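Ankyrin repeat and SOCS box protein 11 (Homo sapiens, PDB 4UUC) serves as the substrate-recognition component of a cullin-5-RING E3 ubiquitin ligase, represented here by its ankyrin repeat domain. Local coordinates at residues Thr137-Ala142 with Lys152-Leu157; Gln146-Val151 with Val180-Leu185; Asn127-Val132 with Leu157-Asp162; Leu167-His172 with Leu193-Ala198. One frame throughout, in Å; residues are numbered along the deposited sequence. Where two conformers were deposited one is given.

Overall arrangement
Interactions 1 to 4 run from the interior of a repeat out to its loops. Interaction 1 is the core contact: every touching residue is buried and the chemistry is purely apolar. Interaction 2 takes up the same helix 148-156 and packs it on helix 180-188, partly buried, with valine and leucine methyls meeting and an exposed glutamate at the margin. Interactions 3 and 4 involve loops and turn polar. The former is a surface contact between two loops, where an aspartate, waters and one isoleucine meet the next repeat; the latter joins the start of helix 170-175 to the loop after helix 180-188 through amide, histidine ring and arginine. Tyr140 of interaction 1 hydrogen-bonds Asp168 of interaction 4.

Interaction 1. Residues Thr137-Ala142 with Lys152-Leu157; sequences TPLYVA and KKLLEL
Leu154 points its side chain at the start of helix 138-144, and its CD1 methyl does most of the touching. That methyl sits 3.7 Å from Leu139 CA and 3.8 Å from Pro138 O, so it rests on the backbone of the first turn itself. Two side chains flank it: Pro138 CB at 4.2 Å from Leu154 CD1, and Ala142 CB, one helical turn later, at 4.1 Å from the same methyl. The alanine's small size lets the leucine lie this near the helix surface.

The second apolar pair is Leu139 with Leu155. Leu139 has its CG anti to the backbone N (chi1 179°), and its side chain crosses that of Leu155 at about a right angle, with Leu139 CD2 and Leu155 CD2 4.0 Å apart. No hydrogen bond links the two segments.

The polar contact that matters for the helix start lies within 137-142. Thr137 is the N-cap, and its OG1 accepts from Tyr140 N at 3.2 Å (N-H...O 157°), while the same hydroxyl is hydrogen-bonded to His163 O in the next loop. Helices 105-111 and 115-123 close the apolar layer from one flank: Ala142 touches Val110, and Leu154 touches Met118 and Leu122.

The short axes run nearly antiparallel, at 155°, and approach to 10.0 Å. This is the helix-turn-helix pair of a single ankyrin repeat, here the fifth, whose first helix opens with Thr-Pro-Leu-Tyr, a variant of the familiar Thr-Pro-Leu-His signature.

Interaction 2. Residues Gln146-Val151 with Val180-Leu185; sequences QRVDCV and VEVIHL
Val148 and Val151 meet Val182 and Leu185 in an apolar helix-to-helix contact between successive ankyrin repeats, the fifth and the sixth. Helices 148-156 and 180-188 are the second helices of their repeats, and the contact lies at their N-terminal ends, partly buried.

Two methyls on the later helix each serve both valines of the earlier one. Val182 CG2 lies 4.2 Å from Val148 CG2, and also touches Val151 CG2. Leu185 CD1 stands 4.0 Å from Val148 CG1 and 4.2 Å from Val151 CG1. Both valines on helix 148-156 hold CG1 anti to the backbone N (chi1 -173° at Val148), which turns their CG1 methyls to Leu185 and their CG2 methyls to Val182. Deeper in, Val182 continues onto Cys143 and Ala174, members of the first helices of the two repeats.

The entry to helix 148-156 is shaped by an inverse gamma turn centred on Arg147, the N-cap residue. Beside it, Gln146 OE1 accepts a hydrogen bond from Ser178 N, a polar link between the two repeats at the same end as the apolar contact.

Glu181 marks the outer margin. Its chain is extended beyond CG and crosses Val148 at about a right angle, with Glu181 CB 4.1 Å from Val148 CG1 and the carboxylate oxygen Glu181 OE1 3.8 Å from that same methyl.

Interaction 3. Residues Asn127-Val132 with Leu157-Asp162; sequences NIDHEV and LGASVD
Ile128 and Asp129 reach from a type I turn, Asn127 to His130, to residues 157-160; the two loops belong to neighbouring ankyrin repeats, the fourth and fifth. An Asx turn stiffens the first loop, Asn127 OD1 accepting from Asp129 N.

Traced outward, Asp129 supplies the polar half. From CB, CG turns anti to the carbonyl carbon (chi1 -63°) and comes 3.7 Å from Ser160 N. OD1 takes that N-H at 2.9 Å from Ser160 N, nearly straight (163°), on its syn side and 21° out of the carboxylate plane; Ala159 CA lies beside it. A water 2.9 Å from Asp129 OD1 also lies near Ser160 O. OD2, the other branch, accepts from a second water, which also donates to Gly158 O. An alanine here would probably leave Ser160 N without this acceptor and take from the second water its carboxylate mate.

Gly158, just past helix 148-156, has positive phi in a Schellman motif, and this exit brings Ala159 and Ser160 round to the turn.

The apolar half is Ile128. Its CG1 and CD1 both lie 4.0 Å from Ala159 CB, and Ile128 CD1 presses to 3.5 Å from Leu157 CB.

Interaction 4. Residues Leu167-His172 with Leu193-Ala198; sequences LDTPLH and LKRRNA
Asn197 fits closely against Asp168 and His172, the tight side of the contact. Its CG lies between the backbone N and the carbonyl carbon (chi1 68°), which starts the amide off beside the Asp168 carboxylate. Asn197 ND2 donates to Asp168 OD1 at 2.9 Å, almost straight (166°), meeting the oxygen nearly along its C-O axis. Asn197 CB sits over the centre of the His172 ring, 3.9 Å from its centroid, a CH-pi contact. The ring is fixed from within its own segment: His172 ND1 accepts from Thr169 N at 3.2 Å, close to the ring plane, while Thr169 OG1 caps His172 N, completing a capping box. An alanine in place of His172 would probably leave Thr169 N without its acceptor and open a gap beneath Asn197 CB. Also close are Thr169 CG2, over one face of the Arg195 guanidinium toward the rim, 3.5 Å from Arg195 NE, and Leu171 CD2, 3.8 Å from Leu193 CG.

Toward solvent the fit is looser. Leu167 CD2 only reaches the guanidinium edge, 4.0 Å from Arg195 NH2. One water gathers three groups: it accepts from Arg195 NH2 at 2.7 Å and donates to the backbone oxygens Leu167 O and Arg196 O. Leu167 CD1 rests on Ala198, 4.0 Å from Ala198 CA.

Thr169-Pro170-Leu171-His172 is the ankyrin Thr-Pro-Leu-His signature at the start of helix 170-175. Asp168 OD2 bonds Tyr140 OH of helix 138-144 and salt-bridges Arg176. Pro170 packs on Leu139 of helix 138-144, and Leu171 on Ile183 of helix 180-188 and Ala203 of helix 203-206.

Interaction 1. Residues Thr137-Ala142 with Lys152-Leu157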
# COMPACT_ATOMS: atom_id res chain seq x y z
N THR A 137 6.43 1.80 -8.33
CA THR A 137 5.02 1.65 -8.61
C THR A 137 4.39 0.60 -7.70
O THR A 137 5.11 -0.16 -7.04
CB THR A 137 4.80 1.21 -10.05
OG1 THR A 137 5.50 -0.02 -10.25
CG2 THR A 137 5.32 2.26 -11.04
N PRO A 138 3.05 0.54 -7.66
CA PRO A 138 2.41 -0.53 -6.89
C PRO A 138 2.86 -1.92 -7.34
O PRO A 138 3.06 -2.80 -6.50
CB PRO A 138 0.92 -0.30 -7.16
CG PRO A 138 0.82 1.17 -7.42
CD PRO A 138 2.07 1.52 -8.17
N LEU A 139 3.02 -2.13 -8.64
CA LEU A 139 3.46 -3.43 -9.14
C LEU A 139 4.86 -3.75 -8.63
O LEU A 139 5.15 -4.89 -8.25
CB LEU A 139 3.43 -3.46 -10.67
CG LEU A 139 3.89 -4.77 -11.30
CD1 LEU A 139 3.02 -5.95 -10.87
CD2 LEU A 139 3.90 -4.64 -12.82
N TYR A 140 5.73 -2.75 -8.63
CA TYR A 140 7.10 -2.93 -8.15
C TYR A 140 7.13 -3.34 -6.67
O TYR A 140 7.89 -4.22 -6.28
CB TYR A 140 7.89 -1.63 -8.35
CG TYR A 140 9.35 -1.74 -7.99
CD1 TYR A 140 10.28 -2.21 -8.90
CD2 TYR A 140 9.80 -1.35 -6.74
CE1 TYR A 140 11.62 -2.31 -8.57
CE2 TYR A 140 11.13 -1.44 -6.40
CZ TYR A 140 12.04 -1.91 -7.31
OH TYR A 140 13.36 -2.00 -6.96
N VAL A 141 6.31 -2.68 -5.86
CA VAL A 141 6.19 -3.02 -4.45
C VAL A 141 5.68 -4.45 -4.29
O VAL A 141 6.21 -5.21 -3.49
CB VAL A 141 5.26 -2.03 -3.71
CG1 VAL A 141 5.03 -2.46 -2.26
CG2 VAL A 141 5.85 -0.62 -3.76
N ALA A 142 4.64 -4.79 -5.05
CA ALA A 142 4.06 -6.13 -5.01
C ALA A 142 5.12 -7.20 -5.29
O ALA A 142 5.16 -8.24 -4.63
CB ALA A 142 2.91 -6.25 -6.01
N LYS A 152 -0.92 -10.36 -9.71
CA LYS A 152 -1.87 -10.85 -10.70
C LYS A 152 -2.96 -9.83 -10.98
O LYS A 152 -3.25 -9.52 -12.14
CB LYS A 152 -2.50 -12.17 -10.23
CG LYS A 152 -3.49 -12.75 -11.23
CD LYS A 152 -3.83 -14.19 -10.88
CE LYS A 152 -4.73 -14.81 -11.94
NZ LYS A 152 -6.10 -14.24 -11.92
N LYS A 153 -3.55 -9.28 -9.92
CA LYS A 153 -4.63 -8.31 -10.05
C LYS A 153 -4.17 -7.03 -10.74
O LYS A 153 -4.87 -6.50 -11.61
CB LYS A 153 -5.22 -7.99 -8.68
CG LYS A 153 -6.51 -7.18 -8.73
CD LYS A 153 -7.68 -8.02 -9.23
CE LYS A 153 -8.86 -7.16 -9.63
NZ LYS A 153 -10.01 -7.98 -10.08
N LEU A 154 -3.01 -6.51 -10.35
CA LEU A 154 -2.47 -5.29 -10.95
C LEU A 154 -2.23 -5.46 -12.46
O LEU A 154 -2.56 -4.57 -13.24
CB LEU A 154 -1.17 -4.89 -10.25
CG LEU A 154 -1.36 -4.25 -8.87
CD1 LEU A 154 -0.04 -4.24 -8.10
CD2 LEU A 154 -1.91 -2.83 -9.00
N LEU A 155 -1.67 -6.59 -12.85
CA LEU A 155 -1.42 -6.88 -14.26
C LEU A 155 -2.73 -6.97 -15.03
O LEU A 155 -2.86 -6.43 -16.13
CB LEU A 155 -0.62 -8.18 -14.41
CG LEU A 155 0.84 -8.11 -13.93
CD1 LEU A 155 1.44 -9.50 -13.83
CD2 LEU A 155 1.67 -7.23 -14.85
N GLU A 156 -3.71 -7.65 -14.45
CA GLU A 156 -5.03 -7.79 -15.07
C GLU A 156 -5.73 -6.45 -15.25
O GLU A 156 -6.48 -6.26 -16.20
CB GLU A 156 -5.90 -8.73 -14.23
CG GLU A 156 -5.48 -10.17 -14.29
CD GLU A 156 -6.21 -11.05 -13.31
OE1 GLU A 156 -6.98 -10.52 -12.47
OE2 GLU A 156 -6.03 -12.28 -13.37
N LEU A 157 -5.48 -5.52 -14.33
CA LEU A 157 -6.09 -4.19 -14.40
C LEU A 157 -5.33 -3.25 -15.33
O LEU A 157 -5.74 -2.11 -15.54
CB LEU A 157 -6.17 -3.59 -12.99
CG LEU A 157 -7.19 -4.23 -12.04
CD1 LEU A 157 -7.03 -3.68 -10.63
CD2 LEU A 157 -8.61 -4.02 -12.54

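Interaction 2. Residues Gln146-Val151 with Val180-Leu185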
# COMPACT_ATOMS: atom_id res chain seq x y z
N GLN A 146 6.67 -10.14 -2.77
CA GLN A 146 6.17 -11.46 -3.15
C GLN A 146 4.66 -11.59 -2.98
O GLN A 146 4.16 -12.65 -2.58
CB GLN A 146 6.88 -12.55 -2.34
CG GLN A 146 8.40 -12.48 -2.39
CD GLN A 146 9.07 -13.63 -1.66
OE1 GLN A 146 9.73 -14.47 -2.27
NE2 GLN A 146 8.89 -13.68 -0.34
N ARG A 147 3.93 -10.53 -3.29
CA ARG A 147 2.48 -10.51 -3.16
C ARG A 147 1.82 -11.00 -4.45
O ARG A 147 1.42 -10.20 -5.29
CB ARG A 147 2.00 -9.10 -2.80
CG ARG A 147 2.68 -8.52 -1.57
CD ARG A 147 2.51 -9.41 -0.34
NE ARG A 147 3.01 -8.76 0.87
CZ ARG A 147 3.14 -9.38 2.04
NH1 ARG A 147 2.82 -10.66 2.16
NH2 ARG A 147 3.60 -8.72 3.09
N VAL A 148 1.73 -12.31 -4.59
CA VAL A 148 1.33 -12.92 -5.85
C VAL A 148 -0.05 -12.45 -6.31
O VAL A 148 -0.23 -12.09 -7.47
CB VAL A 148 1.31 -14.46 -5.76
CG1 VAL A 148 1.06 -15.07 -7.13
CG2 VAL A 148 2.61 -14.99 -5.18
N ASP A 149 -1.03 -12.47 -5.41
CA ASP A 149 -2.39 -12.07 -5.76
C ASP A 149 -2.44 -10.60 -6.19
O ASP A 149 -3.18 -10.24 -7.10
CB ASP A 149 -3.35 -12.30 -4.59
CG ASP A 149 -3.56 -13.78 -4.29
OD1 ASP A 149 -3.33 -14.62 -5.19
OD2 ASP A 149 -3.98 -14.10 -3.16
N CYS A 150 -1.66 -9.75 -5.52
CA CYS A 150 -1.60 -8.34 -5.89
C CYS A 150 -0.94 -8.14 -7.26
O CYS A 150 -1.40 -7.32 -8.06
CB CYS A 150 -0.83 -7.54 -4.83
SG CYS A 150 -1.75 -7.30 -3.29
N VAL A 151 0.11 -8.90 -7.52
CA VAL A 151 0.78 -8.87 -8.82
C VAL A 151 -0.21 -9.25 -9.91
O VAL A 151 -0.35 -8.55 -10.92
CB VAL A 151 2.01 -9.81 -8.86
CG1 VAL A 151 2.54 -9.98 -10.28
CG2 VAL A 151 3.11 -9.29 -7.95
N VAL A 180 8.60 -17.79 -7.77
CA VAL A 180 8.57 -18.20 -9.17
C VAL A 180 7.28 -17.78 -9.87
O VAL A 180 7.31 -17.37 -11.03
CB VAL A 180 8.76 -19.73 -9.29
CG1 VAL A 180 8.41 -20.24 -10.70
CG2 VAL A 180 10.18 -20.12 -8.93
N GLU A 181 6.15 -17.87 -9.17
CA GLU A 181 4.87 -17.50 -9.76
C GLU A 181 4.88 -16.06 -10.28
O GLU A 181 4.36 -15.78 -11.36
CB GLU A 181 3.73 -17.71 -8.76
CG GLU A 181 3.37 -19.19 -8.59
CD GLU A 181 2.14 -19.43 -7.73
OE1 GLU A 181 1.97 -18.75 -6.69
OE2 GLU A 181 1.34 -20.33 -8.09
N VAL A 182 5.52 -15.16 -9.53
CA VAL A 182 5.62 -13.76 -9.94
C VAL A 182 6.45 -13.61 -11.23
O VAL A 182 6.09 -12.82 -12.11
CB VAL A 182 6.24 -12.92 -8.81
CG1 VAL A 182 6.60 -11.51 -9.30
CG2 VAL A 182 5.28 -12.83 -7.64
N ILE A 183 7.54 -14.36 -11.34
CA ILE A 183 8.37 -14.34 -12.54
C ILE A 183 7.55 -14.70 -13.78
O ILE A 183 7.60 -13.99 -14.79
CB ILE A 183 9.58 -15.30 -12.42
CG1 ILE A 183 10.49 -14.90 -11.25
CG2 ILE A 183 10.38 -15.35 -13.72
CD1 ILE A 183 11.22 -13.57 -11.44
N HIS A 184 6.79 -15.79 -13.71
CA HIS A 184 6.03 -16.23 -14.87
C HIS A 184 4.86 -15.29 -15.19
O HIS A 184 4.54 -15.06 -16.35
CB HIS A 184 5.51 -17.66 -14.67
CG HIS A 184 6.59 -18.69 -14.71
ND1 HIS A 184 7.49 -18.79 -15.76
CD2 HIS A 184 6.93 -19.67 -13.83
CE1 HIS A 184 8.33 -19.78 -15.52
NE2 HIS A 184 8.01 -20.33 -14.36
N LEU A 185 4.25 -14.72 -14.15
CA LEU A 185 3.17 -13.76 -14.35
C LEU A 185 3.67 -12.52 -15.08
O LEU A 185 3.04 -12.06 -16.03
CB LEU A 185 2.55 -13.35 -13.01
CG LEU A 185 1.48 -14.28 -12.43
CD1 LEU A 185 1.20 -13.93 -10.97
CD2 LEU A 185 0.20 -14.21 -13.23

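Interaction 3. Residues Asn127-Val132 with Leu157-Asp162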
# COMPACT_ATOMS: atom_id res chain seq x y z
N ASN A 127 -3.86 6.37 -9.46
CA ASN A 127 -3.09 5.95 -10.63
C ASN A 127 -2.44 4.59 -10.41
O ASN A 127 -1.60 4.42 -9.53
CB ASN A 127 -2.02 7.00 -10.95
CG ASN A 127 -1.14 6.62 -12.13
OD1 ASN A 127 -1.46 5.72 -12.90
ND2 ASN A 127 -0.02 7.32 -12.28
N ILE A 128 -2.84 3.60 -11.21
CA ILE A 128 -2.33 2.25 -11.05
C ILE A 128 -0.81 2.20 -11.25
O ILE A 128 -0.14 1.31 -10.72
CB ILE A 128 -3.02 1.27 -12.03
CG1 ILE A 128 -2.75 -0.18 -11.61
CG2 ILE A 128 -2.59 1.54 -13.46
CD1 ILE A 128 -3.66 -1.19 -12.29
N ASP A 129 -0.27 3.16 -12.00
CA ASP A 129 1.17 3.24 -12.26
C ASP A 129 1.84 4.36 -11.46
O ASP A 129 2.86 4.89 -11.89
CB ASP A 129 1.43 3.46 -13.75
CG ASP A 129 0.94 2.31 -14.61
OD1 ASP A 129 1.17 1.14 -14.25
OD2 ASP A 129 0.33 2.59 -15.67
N HIS A 130 1.28 4.71 -10.31
CA HIS A 130 1.83 5.80 -9.50
C HIS A 130 3.21 5.44 -8.95
O HIS A 130 3.32 4.62 -8.04
CB HIS A 130 0.89 6.14 -8.34
CG HIS A 130 1.37 7.29 -7.51
ND1 HIS A 130 0.95 7.48 -6.21
CD2 HIS A 130 2.22 8.30 -7.78
CE1 HIS A 130 1.52 8.57 -5.72
NE2 HIS A 130 2.30 9.08 -6.66
N GLU A 131 4.26 6.05 -9.50
CA GLU A 131 5.61 5.79 -9.01
C GLU A 131 6.00 6.79 -7.93
O GLU A 131 6.31 7.94 -8.22
CB GLU A 131 6.64 5.85 -10.14
CG GLU A 131 8.07 5.52 -9.64
CD GLU A 131 9.12 5.51 -10.73
OE1 GLU A 131 8.77 5.62 -11.93
OE2 GLU A 131 10.32 5.39 -10.39
N VAL A 132 6.00 6.34 -6.68
CA VAL A 132 6.53 7.13 -5.58
C VAL A 132 8.05 7.08 -5.65
O VAL A 132 8.63 5.99 -5.74
CB VAL A 132 6.03 6.62 -4.21
CG1 VAL A 132 6.78 7.30 -3.07
CG2 VAL A 132 4.54 6.88 -4.08
N LEU A 157 -5.48 -5.52 -14.33
CA LEU A 157 -6.09 -4.19 -14.40
C LEU A 157 -5.33 -3.25 -15.33
O LEU A 157 -5.74 -2.11 -15.54
CB LEU A 157 -6.17 -3.59 -12.99
CG LEU A 157 -7.19 -4.23 -12.04
CD1 LEU A 157 -7.03 -3.68 -10.63
CD2 LEU A 157 -8.61 -4.02 -12.54
N GLY A 158 -4.21 -3.72 -15.87
CA GLY A 158 -3.48 -2.99 -16.90
C GLY A 158 -2.26 -2.23 -16.43
O GLY A 158 -1.80 -1.31 -17.10
N ALA A 159 -1.72 -2.61 -15.27
CA ALA A 159 -0.49 -2.00 -14.77
C ALA A 159 0.65 -2.19 -15.77
O ALA A 159 0.82 -3.27 -16.33
CB ALA A 159 -0.12 -2.61 -13.43
N SER A 160 1.43 -1.13 -15.99
CA SER A 160 2.57 -1.20 -16.91
C SER A 160 3.61 -2.17 -16.37
O SER A 160 4.23 -1.93 -15.33
CB SER A 160 3.18 0.19 -17.10
OG SER A 160 4.27 0.13 -18.01
N VAL A 161 3.82 -3.26 -17.10
CA VAL A 161 4.64 -4.37 -16.62
C VAL A 161 6.09 -3.98 -16.33
O VAL A 161 6.70 -4.53 -15.42
CB VAL A 161 4.61 -5.55 -17.62
CG1 VAL A 161 5.30 -5.19 -18.93
CG2 VAL A 161 5.24 -6.80 -17.00
N ASP A 162 6.64 -3.04 -17.09
CA ASP A 162 8.05 -2.67 -16.96
C ASP A 162 8.28 -1.42 -16.10
O ASP A 162 9.42 -1.03 -15.87
CB ASP A 162 8.68 -2.46 -18.34
CG ASP A 162 8.88 -3.75 -19.11
OD1 ASP A 162 9.27 -4.77 -18.50
OD2 ASP A 162 8.64 -3.75 -20.34
O HOH W 1 3.45 -0.31 -13.13
O HOH W 2 -1.11 1.16 -17.17

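Interaction 4. Residues Leu167-His172 with Leu193-Ala198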
# COMPACT_ATOMS: atom_id res chain seq x y z
N LEU A 167 14.95 2.74 -13.19
CA LEU A 167 15.43 1.71 -14.12
C LEU A 167 15.28 0.28 -13.59
O LEU A 167 15.50 -0.69 -14.33
CB LEU A 167 16.89 1.95 -14.48
CG LEU A 167 17.20 3.10 -15.45
CD1 LEU A 167 18.68 3.12 -15.75
CD2 LEU A 167 16.40 3.02 -16.74
N ASP A 168 14.93 0.14 -12.31
CA ASP A 168 14.69 -1.18 -11.72
C ASP A 168 13.25 -1.59 -12.02
O ASP A 168 12.31 -1.03 -11.45
CB ASP A 168 14.97 -1.15 -10.22
CG ASP A 168 15.54 -2.46 -9.69
OD1 ASP A 168 16.52 -2.97 -10.27
OD2 ASP A 168 15.01 -2.97 -8.68
N THR A 169 13.07 -2.53 -12.93
CA THR A 169 11.73 -2.97 -13.32
C THR A 169 11.18 -3.91 -12.25
O THR A 169 11.93 -4.42 -11.41
CB THR A 169 11.73 -3.69 -14.69
OG1 THR A 169 12.32 -4.99 -14.56
CG2 THR A 169 12.50 -2.89 -15.74
N PRO A 170 9.85 -4.14 -12.26
CA PRO A 170 9.25 -5.14 -11.37
C PRO A 170 9.91 -6.51 -11.49
O PRO A 170 10.01 -7.23 -10.50
CB PRO A 170 7.80 -5.18 -11.83
CG PRO A 170 7.55 -3.81 -12.34
CD PRO A 170 8.83 -3.41 -13.02
N LEU A 171 10.37 -6.86 -12.69
CA LEU A 171 11.04 -8.14 -12.90
C LEU A 171 12.39 -8.17 -12.18
O LEU A 171 12.77 -9.19 -11.62
CB LEU A 171 11.23 -8.42 -14.39
CG LEU A 171 11.76 -9.81 -14.74
CD1 LEU A 171 10.72 -10.90 -14.47
CD2 LEU A 171 12.22 -9.86 -16.18
N HIS A 172 13.11 -7.05 -12.19
CA HIS A 172 14.36 -6.95 -11.44
C HIS A 172 14.11 -7.19 -9.96
O HIS A 172 14.85 -7.92 -9.30
CB HIS A 172 15.04 -5.59 -11.64
CG HIS A 172 15.72 -5.44 -12.96
ND1 HIS A 172 15.24 -4.60 -13.95
CD2 HIS A 172 16.84 -6.00 -13.46
CE1 HIS A 172 16.03 -4.66 -15.00
NE2 HIS A 172 17.01 -5.51 -14.74
N LEU A 193 12.80 -9.32 -20.48
CA LEU A 193 13.75 -10.10 -19.69
C LEU A 193 15.20 -9.70 -19.92
O LEU A 193 16.09 -10.10 -19.17
CB LEU A 193 13.59 -11.60 -19.98
CG LEU A 193 12.63 -12.36 -19.05
CD1 LEU A 193 11.19 -11.91 -19.26
CD2 LEU A 193 12.76 -13.86 -19.23
N LYS A 194 15.45 -8.89 -20.95
CA LYS A 194 16.82 -8.57 -21.34
C LYS A 194 17.31 -7.22 -20.78
O LYS A 194 18.50 -7.05 -20.54
CB LYS A 194 16.95 -8.57 -22.86
CG LYS A 194 16.66 -9.93 -23.51
CD LYS A 194 17.76 -10.95 -23.21
CE LYS A 194 17.39 -12.34 -23.73
NZ LYS A 194 17.33 -12.42 -25.21
N ARG A 195 16.40 -6.28 -20.55
CA ARG A 195 16.83 -4.92 -20.24
C ARG A 195 17.54 -4.84 -18.89
O ARG A 195 17.22 -5.56 -17.94
CB ARG A 195 15.65 -3.95 -20.27
CG ARG A 195 14.55 -4.23 -19.28
CD ARG A 195 13.50 -3.14 -19.34
NE ARG A 195 13.99 -1.89 -18.76
CZ ARG A 195 13.30 -0.76 -18.71
NH1 ARG A 195 12.07 -0.70 -19.21
NH2 ARG A 195 13.84 0.32 -18.15
N ARG A 196 18.52 -3.94 -18.83
CA ARG A 196 19.38 -3.81 -17.66
C ARG A 196 18.99 -2.60 -16.82
O ARG A 196 18.43 -1.63 -17.35
CB ARG A 196 20.84 -3.70 -18.10
CG ARG A 196 21.26 -4.85 -19.01
CD ARG A 196 22.74 -4.82 -19.36
NE ARG A 196 23.16 -6.08 -19.97
CZ ARG A 196 23.51 -7.17 -19.29
NH1 ARG A 196 23.51 -7.16 -17.96
NH2 ARG A 196 23.87 -8.27 -19.93
N ASN A 197 19.28 -2.67 -15.52
CA ASN A 197 18.94 -1.59 -14.60
C ASN A 197 20.11 -0.64 -14.37
O ASN A 197 21.08 -0.65 -15.13
CB ASN A 197 18.46 -2.18 -13.26
CG ASN A 197 19.56 -2.90 -12.48
OD1 ASN A 197 20.72 -2.92 -12.87
ND2 ASN A 197 19.17 -3.48 -11.35
N ALA A 198 20.02 0.18 -13.33
CA ALA A 198 21.01 1.22 -13.08
C ALA A 198 22.38 0.66 -12.69
O ALA A 198 23.39 1.36 -12.79
CB ALA A 198 20.51 2.16 -11.98
O HOH W 3 15.95 -0.95 -17.00